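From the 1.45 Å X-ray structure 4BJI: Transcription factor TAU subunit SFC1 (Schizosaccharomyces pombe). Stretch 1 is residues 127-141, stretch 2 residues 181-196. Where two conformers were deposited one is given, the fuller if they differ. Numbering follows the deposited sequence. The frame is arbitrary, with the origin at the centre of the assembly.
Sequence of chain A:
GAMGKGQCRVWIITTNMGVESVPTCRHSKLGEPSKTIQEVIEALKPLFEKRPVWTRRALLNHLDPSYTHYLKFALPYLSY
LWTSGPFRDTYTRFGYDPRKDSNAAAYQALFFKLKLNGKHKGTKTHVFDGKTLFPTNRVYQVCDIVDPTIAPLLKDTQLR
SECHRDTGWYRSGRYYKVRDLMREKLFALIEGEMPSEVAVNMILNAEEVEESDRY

Stretch 1 127-141: VFDGKTLFPTNRVYQ
Stretch 2 181-196: LMREKLFALIEGEMPS

The contact between residues 127-141 and 181-196 of SFC1 is a largely apolar packing of an irregular loop against the last turns of a helix, pinned by a single direct hydrogen bond between the two backbones. It illustrates a general principle: a loop without regular structure can be fixed on a helix when its backbone N-H adds a second bond to a carbonyl at the helix end and its side chains pack beside those of the helix. The two surfaces together bury 833 Å².

Stretch 2 enters already helical at Leu181 and stays so through Leu189, with phi/psi near -60/-45. A type I turn from Leu189 to Gly192 follows, and Gly192, at 80/23, completes a Schellman motif: Gly192 N lies 3.1 Å from Leu189 O, and Glu193 N lies 3.0 Å from Ala188 O. Stretch 1 is loop until a short strand, 139-141. Phe128 stands near Met182 and Leu186, Gly130 beside Lys185 (CA to CA 6.2 Å), Leu133 beside Leu189 (CA to CA 4.7 Å) and Phe134 beside Ile190 (CA to CA 4.4 Å). The loop thus runs toward the helix's C-terminal end before Pro135 and Tyr140 return to Leu186.

At the closest backbone approach, Phe134 N donates to Leu189 O at 2.9 Å, with a nearly straight angle of 168°, so that Leu189 O takes both Gly192 N and Phe134 N. Phe134 adopts positive phi (56/47), and its ring (chi1 -49°, m) reaches the turn although its CA-to-CB bond points away. Phe134 CE1 comes within 3.3 Å of Gly192 CA. A CB on Gly192 would clash with Phe134 CZ, so the absence of a side chain makes room for the ring as well as permitting the turn.

Leu189 (m, t) is the central apolar residue. Leu189 CD1 lies 3.8 Å from Gly130 C, Leu189 CD2 3.9 Å from Leu133 CD2, and Leu189 CB 3.8 Å from Pro135 CD. Pro135 CG also meets Leu186 CD2 at 3.8 Å, while Ile190 CG2 approaches Arg138 NH2 at 3.5 Å. Arg138 NH1 donates to Pro135 O at 3.0 Å and to Asn137 O at 3.1 Å, so the guanidinium is tied to its own loop.

Nearer the start of stretch 2, Phe128 (chi1 -168°, t) points toward the helix. Met182, a selenomethionine (m, t, p), sets its CE over one ring face, 4.0 Å from the centroid of Phe128, a CH-pi contact; Leu186 CG sits at the ring edge, 3.7 Å from Phe128 CE2. The same methyl, Met182 CE, touches Tyr140 CB at 3.9 Å, linking loop and strand.

Gly130 (78/3) brings bare backbone beside the long Lys185 side chain, with Gly130 CA 4.0 Å from Lys185 CD. One water joins their polar ends, donating to Gly130 O at 2.7 Å and accepting from Lys185 NZ at 2.9 Å. Just before this glycine, Asp129 (chi1 68°, p) braces the bend: Asp129 OD1 accepts from Lys131 N and Thr132 N, both at 2.9 Å, and Asp129 OD2 from Thr132 OG1 at 2.6 Å. Met194, also a selenomethionine (m, m, m), closes the outer margin, with Met194 SE 3.6 Å from Lys131 O.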

# COMPACT_ATOMS: atom_id res chain seq x y z
N VAL A 127 7.10 6.87 -0.22
CA VAL A 127 7.28 7.09 -1.66
C VAL A 127 8.41 6.22 -2.16
O VAL A 127 9.45 6.09 -1.51
CB VAL A 127 7.61 8.58 -1.90
CG1 VAL A 127 7.94 8.86 -3.34
CG2 VAL A 127 6.47 9.46 -1.46
N PHE A 128 8.22 5.65 -3.35
CA PHE A 128 9.26 4.89 -4.03
C PHE A 128 9.78 5.73 -5.18
O PHE A 128 9.08 5.88 -6.20
CB PHE A 128 8.74 3.55 -4.58
CG PHE A 128 9.84 2.62 -5.02
CD1 PHE A 128 10.49 2.78 -6.24
CD2 PHE A 128 10.25 1.58 -4.18
CE1 PHE A 128 11.51 1.96 -6.58
CE2 PHE A 128 11.26 0.75 -4.55
CZ PHE A 128 11.87 0.94 -5.76
N ASP A 129 10.97 6.30 -5.01
CA ASP A 129 11.57 7.18 -6.05
C ASP A 129 12.73 6.53 -6.79
O ASP A 129 13.23 7.08 -7.78
CB ASP A 129 11.93 8.56 -5.52
CG ASP A 129 13.07 8.54 -4.53
OD1 ASP A 129 13.62 7.45 -4.25
OD2 ASP A 129 13.37 9.66 -3.99
N GLY A 130 13.18 5.37 -6.32
CA GLY A 130 14.30 4.69 -6.96
C GLY A 130 15.65 5.23 -6.63
O GLY A 130 16.64 4.75 -7.21
N LYS A 131 15.74 6.22 -5.76
CA LYS A 131 17.03 6.86 -5.53
C LYS A 131 17.32 7.27 -4.11
O LYS A 131 18.50 7.48 -3.76
CB LYS A 131 17.23 8.05 -6.46
CG LYS A 131 16.18 9.10 -6.41
CD LYS A 131 16.53 10.21 -7.42
CE LYS A 131 15.53 11.34 -7.41
NZ LYS A 131 15.99 12.40 -8.37
N THR A 132 16.32 7.42 -3.27
CA THR A 132 16.61 7.80 -1.90
C THR A 132 17.19 6.60 -1.11
O THR A 132 16.64 5.50 -1.09
CB THR A 132 15.38 8.46 -1.23
OG1 THR A 132 15.04 9.66 -1.94
CG2 THR A 132 15.73 8.83 0.19
N LEU A 133 18.37 6.80 -0.50
CA LEU A 133 19.09 5.70 0.16
C LEU A 133 18.47 5.28 1.50
O LEU A 133 17.80 6.07 2.16
CB LEU A 133 20.54 6.09 0.39
CG LEU A 133 21.33 6.49 -0.86
CD1 LEU A 133 22.76 6.93 -0.43
CD2 LEU A 133 21.37 5.39 -1.91
N PHE A 134 18.72 4.04 1.88
CA PHE A 134 18.34 3.53 3.19
C PHE A 134 16.86 3.67 3.52
O PHE A 134 16.47 4.11 4.60
CB PHE A 134 19.17 4.25 4.29
CG PHE A 134 20.65 4.27 4.00
CD1 PHE A 134 21.36 3.10 3.84
CD2 PHE A 134 21.34 5.48 3.91
CE1 PHE A 134 22.71 3.11 3.58
CE2 PHE A 134 22.71 5.49 3.66
CZ PHE A 134 23.39 4.30 3.49
N PRO A 135 16.01 3.28 2.57
CA PRO A 135 14.59 3.28 2.90
C PRO A 135 14.29 2.24 3.98
O PRO A 135 14.85 1.16 3.95
CB PRO A 135 13.92 2.93 1.57
CG PRO A 135 14.91 2.12 0.84
CD PRO A 135 16.26 2.75 1.22
N THR A 136 13.41 2.58 4.91
CA THR A 136 13.00 1.66 5.94
C THR A 136 11.64 1.01 5.64
O THR A 136 11.29 -0.01 6.22
CB THR A 136 12.86 2.37 7.29
OG1 THR A 136 11.80 3.33 7.23
CG2 THR A 136 14.17 3.08 7.67
N ASN A 137 10.90 1.56 4.69
CA ASN A 137 9.60 1.03 4.34
C ASN A 137 9.73 -0.23 3.50
O ASN A 137 10.62 -0.31 2.64
CB ASN A 137 8.87 2.09 3.53
CG ASN A 137 7.44 1.76 3.31
OD1 ASN A 137 6.78 1.15 4.18
ND2 ASN A 137 6.93 2.13 2.13
N ARG A 138 8.85 -1.20 3.73
CA ARG A 138 8.89 -2.41 2.91
C ARG A 138 7.59 -2.69 2.20
O ARG A 138 7.48 -3.69 1.51
CB ARG A 138 9.30 -3.62 3.73
CG ARG A 138 10.75 -3.54 4.26
CD ARG A 138 11.81 -3.73 3.14
NE ARG A 138 13.18 -3.68 3.66
CZ ARG A 138 13.90 -2.57 3.76
NH1 ARG A 138 13.39 -1.40 3.36
NH2 ARG A 138 15.13 -2.61 4.26
N VAL A 139 6.58 -1.84 2.37
CA VAL A 139 5.31 -2.00 1.65
C VAL A 139 5.01 -0.68 0.94
O VAL A 139 4.90 0.35 1.58
CB VAL A 139 4.12 -2.36 2.57
CG1 VAL A 139 2.87 -2.57 1.75
CG2 VAL A 139 4.43 -3.59 3.40
N TYR A 140 4.93 -0.73 -0.39
CA TYR A 140 4.71 0.47 -1.21
C TYR A 140 3.41 0.33 -1.96
O TYR A 140 3.16 -0.69 -2.60
CB TYR A 140 5.85 0.66 -2.21
CG TYR A 140 7.16 0.99 -1.54
CD1 TYR A 140 8.02 -0.02 -1.15
CD2 TYR A 140 7.51 2.29 -1.29
CE1 TYR A 140 9.22 0.28 -0.53
CE2 TYR A 140 8.71 2.59 -0.67
CZ TYR A 140 9.55 1.58 -0.31
OH TYR A 140 10.76 1.92 0.33
N GLN A 141 2.63 1.39 -1.95
CA GLN A 141 1.43 1.45 -2.76
C GLN A 141 1.72 2.04 -4.14
O GLN A 141 2.56 2.93 -4.28
CB GLN A 141 0.34 2.24 -2.09
CG GLN A 141 -0.27 1.48 -0.91
CD GLN A 141 -1.40 2.27 -0.30
OE1 GLN A 141 -1.16 3.08 0.62
NE2 GLN A 141 -2.60 2.11 -0.79
N LEU A 181 11.85 -5.12 -10.71
CA LEU A 181 12.57 -3.84 -10.83
C LEU A 181 12.69 -3.16 -9.49
O LEU A 181 13.77 -2.68 -9.11
CB LEU A 181 11.83 -2.92 -11.76
CG LEU A 181 11.93 -3.34 -13.20
CD1 LEU A 181 10.93 -2.55 -13.99
CD2 LEU A 181 13.37 -3.11 -13.66
N MSE A 182 11.58 -3.07 -8.76
CA MSE A 182 11.58 -2.45 -7.43
C MSE A 182 12.52 -3.20 -6.48
O MSE A 182 13.29 -2.58 -5.72
CB MSE A 182 10.15 -2.41 -6.87
CG MSE A 182 9.25 -1.48 -7.70
SE MSE A 182 7.41 -1.52 -7.16
CE MSE A 182 7.63 -0.63 -5.48
N ARG A 183 12.45 -4.53 -6.48
CA ARG A 183 13.28 -5.32 -5.56
C ARG A 183 14.75 -5.07 -5.84
O ARG A 183 15.54 -4.84 -4.93
CB ARG A 183 12.96 -6.80 -5.72
CG ARG A 183 13.72 -7.66 -4.71
CD ARG A 183 13.47 -9.11 -5.02
NE ARG A 183 14.03 -9.40 -6.33
CZ ARG A 183 13.51 -10.25 -7.22
NH1 ARG A 183 12.40 -10.92 -6.95
NH2 ARG A 183 14.12 -10.41 -8.39
N GLU A 184 15.12 -5.09 -7.11
CA GLU A 184 16.53 -4.85 -7.48
C GLU A 184 16.98 -3.48 -7.01
O GLU A 184 18.07 -3.34 -6.43
CB GLU A 184 16.71 -4.95 -8.98
CG GLU A 184 18.18 -4.87 -9.39
CD GLU A 184 18.95 -6.12 -8.96
OE1 GLU A 184 18.38 -7.24 -9.00
OE2 GLU A 184 20.10 -5.97 -8.50
N LYS A 185 16.16 -2.45 -7.23
CA LYS A 185 16.56 -1.11 -6.79
C LYS A 185 16.67 -1.08 -5.26
O LYS A 185 17.65 -0.53 -4.71
CB LYS A 185 15.60 -0.06 -7.33
CG LYS A 185 15.67 0.14 -8.83
CD LYS A 185 15.14 1.49 -9.25
CE LYS A 185 15.24 1.68 -10.76
NZ LYS A 185 14.97 3.05 -11.13
N LEU A 186 15.72 -1.68 -4.55
CA LEU A 186 15.83 -1.72 -3.09
C LEU A 186 17.11 -2.42 -2.59
O LEU A 186 17.72 -1.97 -1.61
CB LEU A 186 14.60 -2.41 -2.51
CG LEU A 186 13.34 -1.58 -2.54
CD1 LEU A 186 12.16 -2.47 -2.16
CD2 LEU A 186 13.43 -0.39 -1.60
N PHE A 187 17.51 -3.51 -3.25
CA PHE A 187 18.73 -4.24 -2.82
C PHE A 187 19.85 -3.23 -2.66
O PHE A 187 20.67 -3.29 -1.72
CB PHE A 187 19.24 -5.21 -3.89
CG PHE A 187 18.46 -6.49 -4.03
CD1 PHE A 187 17.89 -7.13 -2.95
CD2 PHE A 187 18.36 -7.07 -5.29
CE1 PHE A 187 17.20 -8.34 -3.13
CE2 PHE A 187 17.67 -8.26 -5.47
CZ PHE A 187 17.10 -8.90 -4.39
N ALA A 188 19.93 -2.32 -3.62
CA ALA A 188 21.02 -1.37 -3.68
C ALA A 188 20.81 -0.23 -2.71
O ALA A 188 21.70 0.11 -1.94
CB ALA A 188 21.18 -0.81 -5.09
N LEU A 189 19.63 0.35 -2.74
CA LEU A 189 19.32 1.50 -1.89
C LEU A 189 19.54 1.17 -0.40
O LEU A 189 20.04 2.01 0.34
CB LEU A 189 17.88 1.98 -2.14
CG LEU A 189 17.63 2.46 -3.60
CD1 LEU A 189 16.16 2.64 -3.83
CD2 LEU A 189 18.41 3.78 -3.89
N ILE A 190 19.14 -0.03 0.03
CA ILE A 190 19.28 -0.37 1.45
C ILE A 190 20.76 -0.55 1.82
O ILE A 190 21.11 -0.44 3.00
CB ILE A 190 18.46 -1.62 1.85
CG1 ILE A 190 19.00 -2.87 1.18
CG2 ILE A 190 16.97 -1.41 1.54
CD1 ILE A 190 18.23 -4.12 1.58
N GLU A 191 21.62 -0.80 0.82
CA GLU A 191 23.08 -0.90 1.05
C GLU A 191 23.80 0.45 0.92
O GLU A 191 25.02 0.52 1.08
CB GLU A 191 23.71 -1.86 0.04
CG GLU A 191 23.36 -3.34 0.24
CD GLU A 191 23.77 -3.85 1.60
OE1 GLU A 191 24.85 -3.44 2.09
OE2 GLU A 191 23.02 -4.66 2.18
N GLY A 192 23.05 1.51 0.65
CA GLY A 192 23.64 2.82 0.43
C GLY A 192 24.24 3.04 -0.95
O GLY A 192 25.09 3.92 -1.12
N GLU A 193 23.77 2.27 -1.93
CA GLU A 193 24.22 2.38 -3.32
C GLU A 193 23.11 2.79 -4.29
O GLU A 193 21.96 2.40 -4.13
CB GLU A 193 24.83 1.04 -3.78
CG GLU A 193 26.00 0.66 -2.88
CD GLU A 193 26.60 -0.70 -3.18
OE1 GLU A 193 25.96 -1.52 -3.87
OE2 GLU A 193 27.73 -0.93 -2.70
N MSE A 194 23.47 3.56 -5.31
CA MSE A 194 22.55 3.86 -6.39
C MSE A 194 22.40 2.63 -7.28
O MSE A 194 23.39 1.96 -7.59
CB MSE A 194 23.03 5.05 -7.21
CG MSE A 194 22.81 6.38 -6.53
SE MSE A 194 20.90 6.73 -6.27
CE MSE A 194 20.34 6.64 -8.08
N PRO A 195 21.17 2.32 -7.66
CA PRO A 195 20.96 1.18 -8.56
C PRO A 195 21.72 1.40 -9.86
O PRO A 195 21.85 2.53 -10.31
CB PRO A 195 19.44 1.16 -8.79
CG PRO A 195 18.88 1.90 -7.62
CD PRO A 195 19.90 2.91 -7.20
N SER A 196 22.27 0.33 -10.41
CA SER A 196 22.97 0.43 -11.68
C SER A 196 21.99 0.48 -12.83
O SER A 196 21.20 -0.44 -13.02
CB SER A 196 23.90 -0.76 -11.86
OG SER A 196 24.28 -0.84 -13.22
O HOH W 1 17.21 4.43 -9.80